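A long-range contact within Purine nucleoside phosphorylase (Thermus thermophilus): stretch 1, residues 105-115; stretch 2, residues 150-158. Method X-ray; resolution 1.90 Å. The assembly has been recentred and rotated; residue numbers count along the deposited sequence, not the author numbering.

Stretch 1 (105-115) VAQGAVPLDGT
Stretch 2, residues 150-158: VGLVASEDA

The strand portions of residues 105-115 and 150-158 run parallel, each turning a corner, at Gln107 in the first and Gly151 in the second. Val105 pairs with Val150 and Ala106 with Gly151 up to the corner; beyond it, Ala109 faces Val153, Val110 faces Ala154 and Pro111 faces Ser155, with CA-CA separations of 4.9, 4.4 and 5.6 Å. The strand axes of 108-112 and 152-156 approach to 4.3 Å and cross at -29°.

The backbone ladder alternates donors and acceptors. Gly151 N donates to Val105 O (3.2 Å), and Gly151 O accepts from Gln107 N (2.7 Å). Past the corner, Val153 N bonds Gly108 O (3.2 Å), Val110 N bonds Val153 O (2.9 Å), Ser155 N bonds Val110 O (3.0 Å), and Leu112 N bonds Ser155 O at 2.9 Å, though more bent (133°). Pro111, lacking an amide hydrogen, donates nothing to the ladder. Gly151 is extended at phi/psi 170/-157, and Gln107 turns at -79/-26.

Val105 and Val150, both t, meet at 4.3 Å between Val105 CB and Val150 CG2. Beyond the corner, side chains of strands 108-112 and 152-156 alternate between two faces. On one, Val110 (t) sets its CB 4.0 Å from Ala154 CB. Leu112, chi1 m and chi2 t, reaches across to the second strand, CD1 lying 4.1 Å from Ala154 CB. Leu152 has the same m, t conformation, and its end swings toward the first stretch over Gly108, where an ideal CB would lie only 3.1 Å from Leu152 CD2; the absence of a side chain leaves room for that methyl. Glu156 (p, t, chi3 175°) leads its carboxylate away to a partner elsewhere in the structure.

On the other face, Val153 is in its m rotamer and its CG2 touches two alanines, 3.8 Å from Ala109 CB and 4.3 Å from Ala106 CB. Ser155, also m, brings OG to 3.7 Å from Ala109 CB, a van der Waals contact, while its hydrogen bonding is satisfied elsewhere. Gln107 (t, t, chi3 34°) is extended, with its amide group likewise engaged elsewhere.

At the far end, Asp113 adopts p (chi1 71°, chi2 118°) and N-caps the helix beginning at Gly114, its carboxylate bonding just beyond the stretch. Asp157, chi1 -82° (m) and chi2 167°, turns its carboxylate toward the same helix start: OD1 accepts from Gly114 N at 2.7 Å. A water donates to Asp157 OD2 (2.7 Å from the water O) and hydrogen-bonds Thr115 OG1 (2.8 Å from the water O), with Thr115 in m, linking the two stretches.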

ATOM      1  N   VAL B 105       7.942 -22.811 -19.879  1.00  8.98           N
ATOM      2  CA  VAL B 105       8.907 -21.798 -20.289  1.00 12.57           C
ATOM      3  C   VAL B 105       8.284 -20.510 -19.774  1.00 11.13           C
ATOM      4  O   VAL B 105       7.229 -20.090 -20.257  1.00 12.27           O
ATOM      5  CB  VAL B 105       9.057 -21.703 -21.816  1.00 12.13           C
ATOM      6  CG1 VAL B 105      10.008 -20.557 -22.163  1.00 11.79           C
ATOM      7  CG2 VAL B 105       9.600 -23.018 -22.367  1.00 16.95           C
ATOM      8  N   ALA B 106       8.933 -19.896 -18.793  1.00  9.06           N
ATOM      9  CA  ALA B 106       8.409 -18.687 -18.170  1.00 10.31           C
ATOM     10  C   ALA B 106       8.404 -17.449 -19.049  1.00 10.60           C
ATOM     11  O   ALA B 106       9.451 -16.872 -19.337  1.00 10.34           O
ATOM     12  CB  ALA B 106       9.166 -18.403 -16.869  1.00 10.82           C
ATOM     13  N   GLN B 107       7.210 -17.031 -19.455  1.00 11.45           N
ATOM     14  CA  GLN B 107       7.065 -15.843 -20.288  1.00 10.83           C
ATOM     15  C   GLN B 107       7.185 -14.604 -19.407  1.00 11.50           C
ATOM     16  O   GLN B 107       7.568 -13.523 -19.866  1.00 12.03           O
ATOM     17  CB  GLN B 107       5.703 -15.865 -20.994  1.00 10.88           C
ATOM     18  CG  GLN B 107       5.317 -14.539 -21.630  1.00 12.45           C
ATOM     19  CD  GLN B 107       3.949 -14.584 -22.288  1.00 12.78           C
ATOM     20  OE1 GLN B 107       3.044 -15.275 -21.816  1.00 12.68           O
ATOM     21  NE2 GLN B 107       3.789 -13.836 -23.379  1.00  8.98           N
ATOM     22  N   GLY B 108       6.862 -14.776 -18.131  1.00 10.57           N
ATOM     23  CA  GLY B 108       6.944 -13.682 -17.182  1.00  8.54           C
ATOM     24  C   GLY B 108       6.741 -14.238 -15.786  1.00  9.72           C
ATOM     25  O   GLY B 108       6.387 -15.406 -15.630  1.00  8.25           O
ATOM     26  N   ALA B 109       6.964 -13.415 -14.767  1.00  8.49           N
ATOM     27  CA  ALA B 109       6.789 -13.868 -13.393  1.00 11.92           C
ATOM     28  C   ALA B 109       6.071 -12.830 -12.539  1.00 10.56           C
ATOM     29  O   ALA B 109       6.553 -11.714 -12.383  1.00 12.64           O
ATOM     30  CB  ALA B 109       8.144 -14.196 -12.776  1.00  8.88           C
ATOM     31  N   VAL B 110       4.909 -13.195 -12.004  1.00 12.23           N
ATOM     32  CA  VAL B 110       4.162 -12.281 -11.141  1.00 12.55           C
ATOM     33  C   VAL B 110       5.041 -12.084  -9.909  1.00 11.60           C
ATOM     34  O   VAL B 110       5.416 -13.049  -9.249  1.00 10.43           O
ATOM     35  CB  VAL B 110       2.794 -12.881 -10.740  1.00 13.88           C
ATOM     36  CG1 VAL B 110       2.105 -11.996  -9.710  1.00 11.35           C
ATOM     37  CG2 VAL B 110       1.916 -13.013 -11.977  1.00 13.73           C
ATOM     38  N   PRO B 111       5.394 -10.828  -9.594  1.00 11.52           N
ATOM     39  CA  PRO B 111       6.247 -10.568  -8.432  1.00 11.00           C
ATOM     40  C   PRO B 111       5.540 -10.517  -7.079  1.00 12.30           C
ATOM     41  O   PRO B 111       5.162  -9.446  -6.607  1.00 11.48           O
ATOM     42  CB  PRO B 111       6.910  -9.248  -8.796  1.00  7.88           C
ATOM     43  CG  PRO B 111       5.792  -8.512  -9.478  1.00 12.47           C
ATOM     44  CD  PRO B 111       5.115  -9.582 -10.339  1.00 11.14           C
ATOM     45  N   LEU B 112       5.375 -11.680  -6.456  1.00  9.18           N
ATOM     46  CA  LEU B 112       4.734 -11.753  -5.145  1.00 13.34           C
ATOM     47  C   LEU B 112       5.803 -11.800  -4.054  1.00 14.17           C
ATOM     48  O   LEU B 112       5.519 -12.148  -2.907  1.00 18.07           O
ATOM     49  CB  LEU B 112       3.863 -13.008  -5.047  1.00 13.30           C
ATOM     50  CG  LEU B 112       2.732 -13.159  -6.066  1.00 15.76           C
ATOM     51  CD1 LEU B 112       1.948 -14.427  -5.753  1.00 14.60           C
ATOM     52  CD2 LEU B 112       1.822 -11.939  -6.018  1.00 15.99           C
ATOM     53  N   ASP B 113       7.027 -11.431  -4.422  1.00 13.26           N
ATOM     54  CA  ASP B 113       8.166 -11.464  -3.505  1.00 13.79           C
ATOM     55  C   ASP B 113       8.638 -10.082  -3.041  1.00 13.47           C
ATOM     56  O   ASP B 113       8.448  -9.079  -3.731  1.00 15.22           O
ATOM     57  CB  ASP B 113       9.334 -12.174  -4.185  1.00 12.19           C
ATOM     58  CG  ASP B 113       9.938 -11.343  -5.292  1.00 13.82           C
ATOM     59  OD1 ASP B 113      11.131 -10.996  -5.179  1.00 13.02           O
ATOM     60  OD2 ASP B 113       9.219 -11.031  -6.268  1.00 13.58           O
ATOM     61  N   GLY B 114       9.288 -10.046  -1.880  1.00 12.08           N
ATOM     62  CA  GLY B 114       9.773  -8.786  -1.341  1.00  9.80           C
ATOM     63  C   GLY B 114      11.117  -8.314  -1.872  1.00 11.61           C
ATOM     64  O   GLY B 114      11.494  -7.161  -1.673  1.00 11.09           O
ATOM     65  N   THR B 115      11.857  -9.195  -2.537  1.00 10.41           N
ATOM     66  CA  THR B 115      13.148  -8.800  -3.077  1.00 10.52           C
ATOM     67  C   THR B 115      12.953  -7.846  -4.252  1.00 11.13           C
ATOM     68  O   THR B 115      13.590  -6.796  -4.316  1.00 11.27           O
ATOM     69  CB  THR B 115      13.975 -10.029  -3.534  1.00 11.92           C
ATOM     70  OG1 THR B 115      14.192 -10.891  -2.413  1.00 11.53           O
ATOM     71  CG2 THR B 115      15.331  -9.591  -4.088  1.00 10.41           C
ATOM     72  N   VAL B 150       3.787 -22.491 -22.165  1.00 16.72           N
ATOM     73  CA  VAL B 150       4.481 -21.216 -22.204  1.00 13.58           C
ATOM     74  C   VAL B 150       3.569 -20.172 -21.562  1.00 14.64           C
ATOM     75  O   VAL B 150       2.434 -19.966 -21.997  1.00 12.36           O
ATOM     76  CB  VAL B 150       4.809 -20.807 -23.658  1.00 13.07           C
ATOM     77  CG1 VAL B 150       5.573 -19.492 -23.678  1.00  9.48           C
ATOM     78  CG2 VAL B 150       5.630 -21.906 -24.329  1.00 16.14           C
ATOM     79  N   GLY B 151       4.058 -19.527 -20.511  1.00 12.97           N
ATOM     80  CA  GLY B 151       3.236 -18.533 -19.850  1.00 11.51           C
ATOM     81  C   GLY B 151       3.775 -18.012 -18.537  1.00 12.74           C
ATOM     82  O   GLY B 151       4.974 -18.073 -18.256  1.00 10.86           O
ATOM     83  N   LEU B 152       2.862 -17.502 -17.722  1.00 11.61           N
ATOM     84  CA  LEU B 152       3.217 -16.922 -16.437  1.00 11.89           C
ATOM     85  C   LEU B 152       3.404 -17.884 -15.284  1.00 10.01           C
ATOM     86  O   LEU B 152       2.730 -18.911 -15.186  1.00 11.03           O
ATOM     87  CB  LEU B 152       2.147 -15.918 -16.000  1.00 10.90           C
ATOM     88  CG  LEU B 152       1.957 -14.619 -16.774  1.00 12.72           C
ATOM     89  CD1 LEU B 152       0.742 -13.887 -16.204  1.00 11.87           C
ATOM     90  CD2 LEU B 152       3.219 -13.764 -16.669  1.00 12.42           C
ATOM     91  N   VAL B 153       4.332 -17.520 -14.406  1.00 10.70           N
ATOM     92  CA  VAL B 153       4.555 -18.258 -13.176  1.00  8.66           C
ATOM     93  C   VAL B 153       4.439 -17.138 -12.154  1.00  8.66           C
ATOM     94  O   VAL B 153       4.394 -15.962 -12.520  1.00  8.58           O
ATOM     95  CB  VAL B 153       5.976 -18.906 -13.077  1.00 10.22           C
ATOM     96  CG1 VAL B 153       6.133 -19.989 -14.137  1.00 12.36           C
ATOM     97  CG2 VAL B 153       7.067 -17.844 -13.206  1.00 12.14           C
ATOM     98  N   ALA B 154       4.353 -17.490 -10.882  1.00  8.27           N
ATOM     99  CA  ALA B 154       4.287 -16.485  -9.835  1.00  9.71           C
ATOM    100  C   ALA B 154       5.437 -16.803  -8.891  1.00  8.51           C
ATOM    101  O   ALA B 154       5.579 -17.947  -8.458  1.00  9.40           O
ATOM    102  CB  ALA B 154       2.946 -16.566  -9.090  1.00  7.71           C
ATOM    103  N   SER B 155       6.269 -15.805  -8.609  1.00  9.01           N
ATOM    104  CA  SER B 155       7.395 -15.973  -7.696  1.00 10.49           C
ATOM    105  C   SER B 155       6.931 -15.492  -6.318  1.00 10.34           C
ATOM    106  O   SER B 155       6.637 -14.307  -6.130  1.00 10.60           O
ATOM    107  CB  SER B 155       8.597 -15.140  -8.162  1.00 10.51           C
ATOM    108  OG  SER B 155       9.012 -15.505  -9.470  1.00  9.21           O
ATOM    109  N   GLU B 156       6.867 -16.408  -5.358  1.00  9.02           N
ATOM    110  CA  GLU B 156       6.410 -16.062  -4.014  1.00 11.76           C
ATOM    111  C   GLU B 156       7.498 -16.230  -2.960  1.00 11.26           C
ATOM    112  O   GLU B 156       8.537 -16.842  -3.218  1.00 13.10           O
ATOM    113  CB  GLU B 156       5.217 -16.937  -3.643  1.00 11.88           C
ATOM    114  CG  GLU B 156       5.554 -18.409  -3.647  1.00 14.76           C
ATOM    115  CD  GLU B 156       4.406 -19.269  -3.190  1.00 19.90           C
ATOM    116  OE1 GLU B 156       4.539 -20.506  -3.249  1.00 18.66           O
ATOM    117  OE2 GLU B 156       3.376 -18.704  -2.768  1.00 22.62           O
ATOM    118  N   ASP B 157       7.232 -15.695  -1.770  1.00 10.30           N
ATOM    119  CA  ASP B 157       8.158 -15.756  -0.636  1.00 11.78           C
ATOM    120  C   ASP B 157       7.777 -16.817   0.393  1.00 12.65           C
ATOM    121  O   ASP B 157       8.646 -17.506   0.928  1.00 13.62           O
ATOM    122  CB  ASP B 157       8.208 -14.402   0.087  1.00 12.21           C
ATOM    123  CG  ASP B 157       9.125 -13.401  -0.589  1.00 15.55           C
ATOM    124  OD1 ASP B 157       9.055 -12.207  -0.228  1.00 18.22           O
ATOM    125  OD2 ASP B 157       9.917 -13.801  -1.467  1.00 13.16           O
ATOM    126  N   ALA B 158       6.481 -16.934   0.677  1.00 11.74           N
ATOM    127  CA  ALA B 158       5.992 -17.883   1.681  1.00 12.01           C
ATOM    128  C   ALA B 158       5.398 -19.170   1.111  1.00 13.84           C
ATOM    129  O   ALA B 158       4.185 -19.290   0.930  1.00 13.01           O
ATOM    130  CB  ALA B 158       4.970 -17.193   2.592  1.00  8.66           C
TER
HETATM  131  O   HOH W   1      11.840 -11.870  -1.247  1.00 11.81           O